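Local coordinates for protein Rik1-associated factor 1 (Schizosaccharomyces pombe, PDB 4O9D) that acts as a WD-repeat subunit of the Clr4 methyltransferase complex, which helps establish heterochromatin by methylating histone H3, at residues E70-N82 / T106-G120. Residues are numbered along the deposited sequence; the frame is centred on the assembly and turned at random.
With EDO (1,2-ethanediol), chain C; EDO (1,2-ethanediol), chain D.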
loop_
_atom_site.group_PDB
_atom_site.type_symbol
_atom_site.label_atom_id
_atom_site.label_comp_id
_atom_site.label_asym_id
_atom_site.label_seq_id
_atom_site.Cartn_x
_atom_site.Cartn_y
_atom_site.Cartn_z
ATOM N N GLU A 70 -17.531 7.320 -15.939
ATOM C CA GLU A 70 -18.145 7.233 -14.628
ATOM C C GLU A 70 -18.873 5.901 -14.486
ATOM O O GLU A 70 -19.961 5.813 -13.913
ATOM C CB GLU A 70 -19.073 8.432 -14.409
ATOM C CG GLU A 70 -18.378 9.736 -14.773
ATOM C CD GLU A 70 -19.141 10.992 -14.332
ATOM O OE1 GLU A 70 -20.300 10.883 -13.848
ATOM O OE2 GLU A 70 -18.555 12.090 -14.466
ATOM N N THR A 71 -18.241 4.857 -15.007
ATOM C CA THR A 71 -18.759 3.502 -14.880
ATOM C C THR A 71 -17.786 2.633 -14.099
ATOM O O THR A 71 -16.594 2.923 -14.020
ATOM C CB THR A 71 -18.996 2.857 -16.252
ATOM O OG1 THR A 71 -17.762 2.807 -16.970
ATOM C CG2 THR A 71 -20.022 3.670 -17.064
ATOM N N ILE A 72 -18.309 1.552 -13.541
ATOM C CA ILE A 72 -17.510 0.647 -12.745
ATOM C C ILE A 72 -17.980 -0.806 -12.964
ATOM O O ILE A 72 -19.166 -1.074 -13.179
ATOM C CB ILE A 72 -17.514 1.091 -11.244
ATOM C CG1 ILE A 72 -16.336 0.476 -10.483
ATOM C CG2 ILE A 72 -18.825 0.778 -10.560
ATOM C CD1 ILE A 72 -16.325 0.852 -9.019
ATOM N N GLN A 73 -17.039 -1.737 -12.915
ATOM C CA GLN A 73 -17.301 -3.136 -13.266
ATOM C C GLN A 73 -16.639 -4.064 -12.265
ATOM O O GLN A 73 -15.496 -3.833 -11.886
ATOM C CB GLN A 73 -16.771 -3.443 -14.665
ATOM C CG GLN A 73 -17.050 -4.867 -15.097
ATOM C CD GLN A 73 -16.306 -5.264 -16.366
ATOM O OE1 GLN A 73 -15.675 -4.432 -17.036
ATOM N NE2 GLN A 73 -16.374 -6.544 -16.697
ATOM N N SER A 74 -17.379 -5.093 -11.836
ATOM C CA SER A 74 -16.908 -6.090 -10.880
ATOM C C SER A 74 -16.146 -7.178 -11.613
ATOM O O SER A 74 -16.614 -7.643 -12.652
ATOM C CB SER A 74 -18.117 -6.720 -10.162
ATOM O OG SER A 74 -17.724 -7.703 -9.207
ATOM N N LEU A 75 -14.990 -7.603 -11.095
ATOM C CA LEU A 75 -14.175 -8.615 -11.805
ATOM C C LEU A 75 -14.323 -10.009 -11.208
ATOM O O LEU A 75 -14.744 -10.166 -10.071
ATOM C CB LEU A 75 -12.674 -8.253 -11.827
ATOM C CG LEU A 75 -12.193 -6.949 -12.476
ATOM C CD1 LEU A 75 -10.635 -6.863 -12.456
ATOM C CD2 LEU A 75 -12.724 -6.818 -13.880
ATOM N N GLU A 76 -13.951 -11.030 -11.983
ATOM C CA GLU A 76 -14.034 -12.403 -11.512
ATOM C C GLU A 76 -13.259 -12.594 -10.192
ATOM O O GLU A 76 -13.645 -13.410 -9.345
ATOM C CB GLU A 76 -13.520 -13.361 -12.599
ATOM C CG GLU A 76 -13.082 -14.698 -12.066
ATOM C CD GLU A 76 -12.963 -15.766 -13.146
ATOM O OE1 GLU A 76 -12.330 -15.516 -14.204
ATOM O OE2 GLU A 76 -13.514 -16.865 -12.927
ATOM N N SER A 77 -12.174 -11.832 -10.033
ATOM C CA SER A 77 -11.443 -11.713 -8.757
ATOM C C SER A 77 -10.731 -13.001 -8.302
ATOM O O SER A 77 -10.386 -13.829 -9.128
ATOM C CB SER A 77 -12.364 -11.187 -7.655
ATOM O OG SER A 77 -11.598 -10.717 -6.542
ATOM N N HIS A 78 -10.495 -13.128 -6.993
ATOM C CA HIS A 78 -9.828 -14.294 -6.390
ATOM C C HIS A 78 -10.774 -14.943 -5.381
ATOM O O HIS A 78 -11.461 -14.236 -4.651
ATOM C CB HIS A 78 -8.559 -13.861 -5.635
ATOM C CG HIS A 78 -7.570 -13.097 -6.465
ATOM N ND1 HIS A 78 -6.314 -13.581 -6.761
ATOM C CD2 HIS A 78 -7.653 -11.884 -7.063
ATOM C CE1 HIS A 78 -5.659 -12.696 -7.494
ATOM N NE2 HIS A 78 -6.457 -11.665 -7.708
ATOM N N TYR A 79 -10.781 -16.271 -5.288
ATOM C CA TYR A 79 -11.773 -16.953 -4.455
ATOM C C TYR A 79 -11.378 -18.403 -4.156
ATOM O O TYR A 79 -10.508 -18.968 -4.816
ATOM C CB TYR A 79 -13.128 -16.944 -5.167
ATOM C CG TYR A 79 -13.044 -17.533 -6.557
ATOM C CD1 TYR A 79 -13.211 -18.893 -6.770
ATOM C CD2 TYR A 79 -12.755 -16.735 -7.653
ATOM C CE1 TYR A 79 -13.106 -19.437 -8.045
ATOM C CE2 TYR A 79 -12.652 -17.269 -8.925
ATOM C CZ TYR A 79 -12.826 -18.619 -9.115
ATOM O OH TYR A 79 -12.724 -19.151 -10.383
ATOM N N LYS A 80 -12.023 -18.996 -3.153
ATOM C CA LYS A 80 -11.864 -20.429 -2.875
ATOM C C LYS A 80 -13.255 -21.006 -2.616
ATOM O O LYS A 80 -14.191 -20.263 -2.302
ATOM C CB LYS A 80 -10.971 -20.678 -1.647
ATOM C CG LYS A 80 -9.575 -20.040 -1.685
ATOM C CD LYS A 80 -8.907 -20.023 -0.285
ATOM C CE LYS A 80 -7.451 -19.550 -0.363
ATOM N NZ LYS A 80 -6.704 -19.528 0.945
ATOM N N LEU A 81 -13.393 -22.323 -2.731
ATOM C CA LEU A 81 -14.672 -22.980 -2.449
ATOM C C LEU A 81 -14.808 -23.273 -0.951
ATOM O O LEU A 81 -14.028 -24.054 -0.400
ATOM C CB LEU A 81 -14.809 -24.274 -3.261
ATOM C CG LEU A 81 -14.679 -24.123 -4.779
ATOM C CD1 LEU A 81 -15.010 -22.691 -5.212
ATOM C CD2 LEU A 81 -13.284 -24.519 -5.246
ATOM N N ASN A 82 -15.790 -22.637 -0.304
ATOM C CA ASN A 82 -15.987 -22.761 1.146
ATOM C C ASN A 82 -16.532 -24.122 1.555
ATOM O O ASN A 82 -16.826 -24.970 0.708
ATOM C CB ASN A 82 -16.927 -21.662 1.677
ATOM C CG ASN A 82 -18.389 -21.891 1.294
ATOM O OD1 ASN A 82 -18.734 -22.889 0.643
ATOM N ND2 ASN A 82 -19.259 -20.971 1.713
ATOM N N THR A 106 -3.177 -8.037 -9.825
ATOM C CA THR A 106 -3.723 -8.189 -8.467
ATOM C C THR A 106 -3.151 -9.382 -7.712
ATOM O O THR A 106 -2.726 -10.396 -8.319
ATOM C CB THR A 106 -5.270 -8.344 -8.430
ATOM O OG1 THR A 106 -5.653 -9.505 -9.174
ATOM C CG2 THR A 106 -5.985 -7.111 -8.977
ATOM N N GLY A 107 -3.137 -9.254 -6.385
ATOM C CA GLY A 107 -2.680 -10.306 -5.494
ATOM C C GLY A 107 -3.746 -10.582 -4.438
ATOM O O GLY A 107 -4.479 -9.695 -4.048
ATOM N N ALA A 108 -3.843 -11.812 -3.967
ATOM C CA ALA A 108 -4.869 -12.120 -2.988
ATOM C C ALA A 108 -4.511 -13.302 -2.089
ATOM O O ALA A 108 -3.482 -13.979 -2.259
ATOM C CB ALA A 108 -6.224 -12.390 -3.700
ATOM N N PHE A 109 -5.433 -13.568 -1.172
ATOM C CA PHE A 109 -5.293 -14.614 -0.181
ATOM C C PHE A 109 -5.705 -15.987 -0.751
ATOM O O PHE A 109 -5.817 -16.981 -0.021
ATOM C CB PHE A 109 -6.123 -14.254 1.052
ATOM C CG PHE A 109 -5.502 -13.202 1.927
ATOM C CD1 PHE A 109 -4.356 -12.514 1.524
ATOM C CD2 PHE A 109 -6.067 -12.897 3.164
ATOM C CE1 PHE A 109 -3.779 -11.556 2.339
ATOM C CE2 PHE A 109 -5.493 -11.938 3.985
ATOM C CZ PHE A 109 -4.348 -11.269 3.570
ATOM N N ASP A 110 -5.884 -16.053 -2.063
ATOM C CA ASP A 110 -5.975 -17.354 -2.736
ATOM C C ASP A 110 -4.609 -17.864 -3.230
ATOM O O ASP A 110 -4.538 -18.896 -3.895
ATOM C CB ASP A 110 -6.955 -17.284 -3.907
ATOM C CG ASP A 110 -6.447 -16.411 -5.029
ATOM O OD1 ASP A 110 -5.565 -15.558 -4.760
ATOM O OD2 ASP A 110 -6.939 -16.569 -6.172
ATOM N N ASN A 111 -3.529 -17.151 -2.892
ATOM C CA ASN A 111 -2.173 -17.521 -3.324
ATOM C C ASN A 111 -1.855 -17.266 -4.794
ATOM O O ASN A 111 -0.922 -17.858 -5.310
ATOM C CB ASN A 111 -1.885 -19.020 -3.065
ATOM C CG ASN A 111 -2.094 -19.418 -1.619
ATOM O OD1 ASN A 111 -2.399 -18.574 -0.752
ATOM N ND2 ASN A 111 -1.940 -20.710 -1.344
ATOM N N ALA A 112 -2.626 -16.424 -5.475
ATOM C CA ALA A 112 -2.437 -16.239 -6.917
ATOM C C ALA A 112 -2.158 -14.788 -7.295
ATOM O O ALA A 112 -2.688 -13.882 -6.677
ATOM C CB ALA A 112 -3.672 -16.771 -7.693
ATOM N N VAL A 113 -1.294 -14.570 -8.289
ATOM C CA VAL A 113 -1.219 -13.279 -8.931
ATOM C C VAL A 113 -2.015 -13.350 -10.257
ATOM O O VAL A 113 -1.781 -14.260 -11.063
ATOM C CB VAL A 113 0.244 -12.883 -9.233
ATOM C CG1 VAL A 113 0.286 -11.491 -9.801
ATOM C CG2 VAL A 113 1.105 -12.949 -7.964
ATOM N N LYS A 114 -2.936 -12.414 -10.483
ATOM C CA LYS A 114 -3.711 -12.374 -11.742
ATOM C C LYS A 114 -3.473 -11.091 -12.530
ATOM O O LYS A 114 -3.098 -10.039 -11.974
ATOM C CB LYS A 114 -5.212 -12.584 -11.489
ATOM C CG LYS A 114 -5.527 -13.998 -10.960
ATOM C CD LYS A 114 -6.989 -14.210 -10.532
ATOM C CE LYS A 114 -7.252 -15.658 -10.066
ATOM N NZ LYS A 114 -8.703 -15.932 -9.820
ATOM N N VAL A 115 -3.693 -11.196 -13.835
ATOM C CA VAL A 115 -3.477 -10.095 -14.764
ATOM C C VAL A 115 -4.781 -9.876 -15.552
ATOM O O VAL A 115 -5.247 -10.805 -16.222
ATOM C CB VAL A 115 -2.341 -10.446 -15.766
ATOM C CG1 VAL A 115 -2.139 -9.308 -16.748
ATOM C CG2 VAL A 115 -1.054 -10.767 -15.026
ATOM N N TRP A 116 -5.353 -8.670 -15.481
ATOM C CA TRP A 116 -6.643 -8.380 -16.110
ATOM C C TRP A 116 -6.513 -7.282 -17.177
ATOM O O TRP A 116 -5.760 -6.330 -17.004
ATOM C CB TRP A 116 -7.673 -7.904 -15.065
ATOM C CG TRP A 116 -7.723 -8.683 -13.786
ATOM C CD1 TRP A 116 -6.949 -8.478 -12.670
ATOM C CD2 TRP A 116 -8.612 -9.767 -13.458
ATOM N NE1 TRP A 116 -7.290 -9.377 -11.680
ATOM C CE2 TRP A 116 -8.300 -10.182 -12.143
ATOM C CE3 TRP A 116 -9.626 -10.441 -14.156
ATOM C CZ2 TRP A 116 -8.961 -11.237 -11.520
ATOM C CZ3 TRP A 116 -10.285 -11.473 -13.532
ATOM C CH2 TRP A 116 -9.945 -11.872 -12.233
ATOM N N ASP A 117 -7.271 -7.377 -18.269
ATOM C CA ASP A 117 -7.266 -6.281 -19.231
ATOM C C ASP A 117 -8.341 -5.265 -18.822
ATOM O O ASP A 117 -9.097 -5.491 -17.869
ATOM C CB ASP A 117 -7.426 -6.770 -20.688
ATOM C CG ASP A 117 -8.811 -7.353 -20.987
ATOM O OD1 ASP A 117 -9.806 -6.983 -20.324
ATOM O OD2 ASP A 117 -8.904 -8.189 -21.918
ATOM N N MET A 118 -8.409 -4.142 -19.521
ATOM C CA MET A 118 -9.308 -3.083 -19.081
ATOM C C MET A 118 -10.797 -3.410 -19.280
ATOM O O MET A 118 -11.656 -2.615 -18.887
ATOM C CB MET A 118 -8.935 -1.743 -19.726
ATOM C CG MET A 118 -7.596 -1.188 -19.244
ATOM S SD MET A 118 -7.467 -1.074 -17.430
ATOM C CE MET A 118 -6.717 -2.646 -16.974
ATOM N N GLU A 119 -11.124 -4.579 -19.837
ATOM C CA GLU A 119 -12.545 -4.966 -19.918
ATOM C C GLU A 119 -12.917 -6.086 -18.950
ATOM O O GLU A 119 -14.022 -6.646 -19.012
ATOM C CB GLU A 119 -12.921 -5.349 -21.335
ATOM C CG GLU A 119 -12.307 -4.437 -22.365
ATOM C CD GLU A 119 -11.629 -5.216 -23.460
ATOM O OE1 GLU A 119 -12.355 -5.710 -24.350
ATOM O OE2 GLU A 119 -10.379 -5.341 -23.430
ATOM N N GLY A 120 -11.985 -6.408 -18.059
ATOM C CA GLY A 120 -12.226 -7.383 -17.009
ATOM C C GLY A 120 -11.883 -8.810 -17.393
ATOM O O GLY A 120 -12.199 -9.743 -16.645
HETATM C C1 EDO C . -14.403 -0.382 -16.132
HETATM O O1 EDO C . -13.471 -0.180 -17.203
HETATM C C2 EDO C . -15.502 0.682 -16.177
HETATM O O2 EDO C . -16.074 0.797 -17.488
HETATM C C1 EDO D . -5.251 -23.353 -3.504
HETATM O O1 EDO D . -4.062 -23.417 -4.293
HETATM C C2 EDO D . -5.138 -22.194 -2.519
HETATM O O2 EDO D . -6.067 -21.174 -2.906
HETATM O O HOH W 1 -13.521 -10.808 -14.821
HETATM O O HOH W 2 -9.145 -17.693 -7.528
#
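His78, Thr106, Asp110 and Trp116 form the structural tetrad of a WD40 propeller blade, a relay from Trp116 on strand 113-117 through Thr106 on strand 103-108 and His78 in the loop arriving from the preceding blade to Asp110 in the turn between those two strands. Trp116 starts it: its indole NE1 points in the ring plane at Thr106 OG1, 3.0 Å away and nearly straight (168°). The same hydroxyl meets His78 NE2 at 2.7 Å, at the imidazole edge, and thus joins the two rings. At the other end of the imidazole, His78 ND1 donates to Asp110 OD1 (2.9 Å) on its syn side but tilted out of both planes, a bent bond, ring and carboxylate standing 78° apart. Ala112 N reaches that Asp110 OD1 from the opposite face at 3.1 Å, closing an Asx turn that fixes the carboxylate in the tight turn 108-111. With CG anti to its carbonyl carbon (chi1 -56°), His78 inserts its ring between Ala108 CB on one face and Lys114 CD on the other. The extended Lys114 chain continues to Ser77 O, which NZ grips at 2.8 Å in the carbonyl plane; water 2 ties this ammonium to Asp110 OD2 and Tyr79 N. Further back, Leu75 CD1 sits over the five-membered ring of Trp116, 3.8 Å from its centroid, while Glu76 CB lies at the indole edge. A leucine in place of Trp116 would probably deprive Thr106 OG1 of its indole donor and open a gap beneath Leu75, letting the Thr106-His78 link drift. Lys80 NZ closes the far end on Phe109 O (2.9 Å). Leu75 also packs on Leu62 and Ile64 of strand 62-66 in the preceding blade, His78 on Ile92 of strand 87-97, and Trp116 on Leu122 of the outer strand 122-126; the tetrad ties the loop after strand 71-74 of that preceding blade to the 103-108/113-117 hairpin of the next.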